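Local coordinates for Serine/threonine-protein kinase PknE (Mycobacterium tuberculosis, PDB 2H34) that transfers phosphate from ATP to serine and threonine residues of proteins through its cytoplasmic kinase domain, and probably promotes survival of infected macrophages, at residues A[203-208]-A[278-283]. Residues are numbered along the deposited sequence; the frame is centred on the assembly and turned at random.
Sequences APERFS and EDRYVT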
loop_
_atom_site.group_PDB
_atom_site.type_symbol
_atom_site.label_atom_id
_atom_site.label_comp_id
_atom_site.label_asym_id
_atom_site.label_seq_id
_atom_site.Cartn_x
_atom_site.Cartn_y
_atom_site.Cartn_z
ATOM N N ALA A 203 6.171 -1.649 -11.837
ATOM C CA ALA A 203 7.022 -0.933 -12.779
ATOM C C ALA A 203 7.894 -1.919 -13.538
ATOM O O ALA A 203 8.221 -2.981 -13.013
ATOM C CB ALA A 203 7.882 0.093 -12.044
ATOM N N PRO A 204 8.261 -1.575 -14.782
ATOM C CA PRO A 204 9.078 -2.456 -15.587
ATOM C C PRO A 204 10.478 -2.676 -15.016
ATOM O O PRO A 204 10.979 -3.792 -15.064
ATOM C CB PRO A 204 9.146 -1.727 -16.925
ATOM C CG PRO A 204 7.994 -0.792 -16.917
ATOM C CD PRO A 204 7.915 -0.351 -15.521
ATOM N N GLU A 205 11.095 -1.636 -14.455
ATOM C CA GLU A 205 12.487 -1.743 -13.986
ATOM C C GLU A 205 12.702 -2.846 -12.943
ATOM O O GLU A 205 13.841 -3.247 -12.671
ATOM C CB GLU A 205 13.019 -0.404 -13.466
ATOM C CG GLU A 205 12.296 0.134 -12.243
ATOM C CD GLU A 205 11.137 1.047 -12.601
ATOM O OE1 GLU A 205 10.555 0.899 -13.697
ATOM O OE2 GLU A 205 10.809 1.920 -11.787
ATOM N N ARG A 206 11.601 -3.333 -12.377
ATOM C CA ARG A 206 11.648 -4.378 -11.364
ATOM C C ARG A 206 11.912 -5.773 -11.944
ATOM O O ARG A 206 12.420 -6.655 -11.246
ATOM C CB ARG A 206 10.349 -4.383 -10.576
ATOM C CG ARG A 206 10.053 -3.079 -9.872
ATOM C CD ARG A 206 8.950 -3.262 -8.838
ATOM N NE ARG A 206 9.179 -4.448 -8.014
ATOM C CZ ARG A 206 8.359 -4.893 -7.064
ATOM N NH1 ARG A 206 7.219 -4.257 -6.779
ATOM N NH2 ARG A 206 8.690 -5.993 -6.394
ATOM N N PHE A 207 11.572 -5.969 -13.215
ATOM C CA PHE A 207 11.719 -7.285 -13.851
ATOM C C PHE A 207 13.170 -7.660 -14.216
ATOM O O PHE A 207 13.507 -8.843 -14.241
ATOM C CB PHE A 207 10.750 -7.451 -15.039
ATOM C CG PHE A 207 9.300 -7.167 -14.689
ATOM C CD1 PHE A 207 8.569 -8.050 -13.896
ATOM C CD2 PHE A 207 8.669 -6.007 -15.141
ATOM C CE1 PHE A 207 7.227 -7.768 -13.551
ATOM C CE2 PHE A 207 7.333 -5.732 -14.821
ATOM C CZ PHE A 207 6.614 -6.614 -14.024
ATOM N N SER A 208 14.023 -6.663 -14.469
ATOM C CA SER A 208 15.463 -6.898 -14.656
ATOM C C SER A 208 16.284 -5.930 -13.801
ATOM O O SER A 208 15.790 -5.423 -12.796
ATOM C CB SER A 208 15.851 -6.788 -16.138
ATOM O OG SER A 208 17.007 -7.564 -16.450
ATOM N N GLU A 278 12.588 8.094 -14.947
ATOM C CA GLU A 278 12.959 9.494 -14.817
ATOM C C GLU A 278 11.946 10.444 -15.439
ATOM O O GLU A 278 12.073 11.650 -15.290
ATOM C CB GLU A 278 14.352 9.737 -15.388
ATOM C CG GLU A 278 15.419 8.945 -14.659
ATOM C CD GLU A 278 16.802 9.111 -15.258
ATOM O OE1 GLU A 278 16.996 8.772 -16.450
ATOM O OE2 GLU A 278 17.707 9.568 -14.522
ATOM N N ASP A 279 10.941 9.902 -16.121
ATOM C CA ASP A 279 9.847 10.717 -16.649
ATOM C C ASP A 279 8.662 10.833 -15.718
ATOM O O ASP A 279 7.742 11.590 -15.999
ATOM C CB ASP A 279 9.370 10.157 -17.969
ATOM C CG ASP A 279 10.500 9.878 -18.880
ATOM O OD1 ASP A 279 11.507 10.608 -18.762
ATOM O OD2 ASP A 279 10.407 8.930 -19.690
ATOM N N ARG A 280 8.674 10.071 -14.630
ATOM C CA ARG A 280 7.519 9.993 -13.754
ATOM C C ARG A 280 7.656 11.074 -12.714
ATOM O O ARG A 280 8.661 11.787 -12.701
ATOM C CB ARG A 280 7.436 8.629 -13.074
ATOM C CG ARG A 280 7.242 7.478 -14.027
ATOM C CD ARG A 280 7.249 6.176 -13.267
ATOM N NE ARG A 280 7.775 5.069 -14.062
ATOM C CZ ARG A 280 8.556 4.111 -13.568
ATOM N NH1 ARG A 280 8.909 4.143 -12.289
ATOM N NH2 ARG A 280 8.985 3.127 -14.344
ATOM N N TYR A 281 6.657 11.195 -11.840
ATOM C CA TYR A 281 6.754 12.106 -10.724
ATOM C C TYR A 281 7.820 11.585 -9.789
ATOM O O TYR A 281 8.022 10.384 -9.691
ATOM C CB TYR A 281 5.427 12.222 -9.997
ATOM C CG TYR A 281 4.269 12.665 -10.868
ATOM C CD1 TYR A 281 3.400 11.733 -11.435
ATOM C CD2 TYR A 281 4.026 14.014 -11.103
ATOM C CE1 TYR A 281 2.332 12.138 -12.228
ATOM C CE2 TYR A 281 2.962 14.426 -11.886
ATOM C CZ TYR A 281 2.127 13.488 -12.447
ATOM O OH TYR A 281 1.071 13.895 -13.214
ATOM N N VAL A 282 8.521 12.502 -9.137
ATOM C CA VAL A 282 9.617 12.159 -8.235
ATOM C C VAL A 282 9.081 11.725 -6.868
ATOM O O VAL A 282 9.700 10.913 -6.173
ATOM C CB VAL A 282 10.601 13.342 -8.120
ATOM C CG1 VAL A 282 11.636 13.119 -7.017
ATOM C CG2 VAL A 282 11.299 13.519 -9.449
ATOM N N THR A 283 7.923 12.276 -6.505
ATOM C CA THR A 283 7.216 11.874 -5.298
ATOM C C THR A 283 5.742 11.512 -5.519
ATOM O O THR A 283 5.106 11.916 -6.500
ATOM C CB THR A 283 7.245 12.971 -4.219
ATOM O OG1 THR A 283 6.431 14.068 -4.640
ATOM C CG2 THR A 283 8.664 13.428 -3.946
#
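Glu205 and Arg280 meet end-on in a two-pronged salt bridge, a worked example of how two long side chains can join backbones whose nearest CA atoms, Ala203 CA and Arg280 CA, are 11.0 Å apart. Arg280 NH2 donates to Glu205 OE1 over 2.8 Å, and NH1 donates to OE2 of the same carboxylate over 3.0 Å. Each oxygen accepts through its syn lone pair and lies in the guanidinium plane; the two flat groups are nearly coplanar, 16° apart, and the end-on match leaves both bonds close to straight. The two side chains arrive from opposite directions by different routes. Glu205 places CG between its backbone N and carbonyl carbon (chi1 64°) and then bends at chi2, whereas Arg280 runs extended through chi2 and bends at chi3. This pair is the Glu–Arg ion pair of the protein kinase fold, formed between the glutamate of the APE motif, Ala203-Pro204-Glu205, which closes the activation segment, and an arginine in the loop before helix 284-293 of the C-terminal lobe. The rest of the motif packs obliquely against the guanidinium: Pro204 CD approaches Arg280 NH2 to 3.8 Å, and Ala203 CB lies 4.0 Å from the same nitrogen. Tyr219 of helix 217-230 touches Ala203, Pro204 and Arg280 alike. On the arginine's own side, NE donates to the carbonyl oxygen of Ala274 and NH2 makes a weak bond to that of Lys275, so the guanidinium's rotation is fixed by acceptors from two parts of the lobe, and its charge is probably well compensated in this partly buried setting. Just after the motif, Arg206 turns elsewhere, its NH1 forming a salt bridge with Asp159, the predicted proton acceptor.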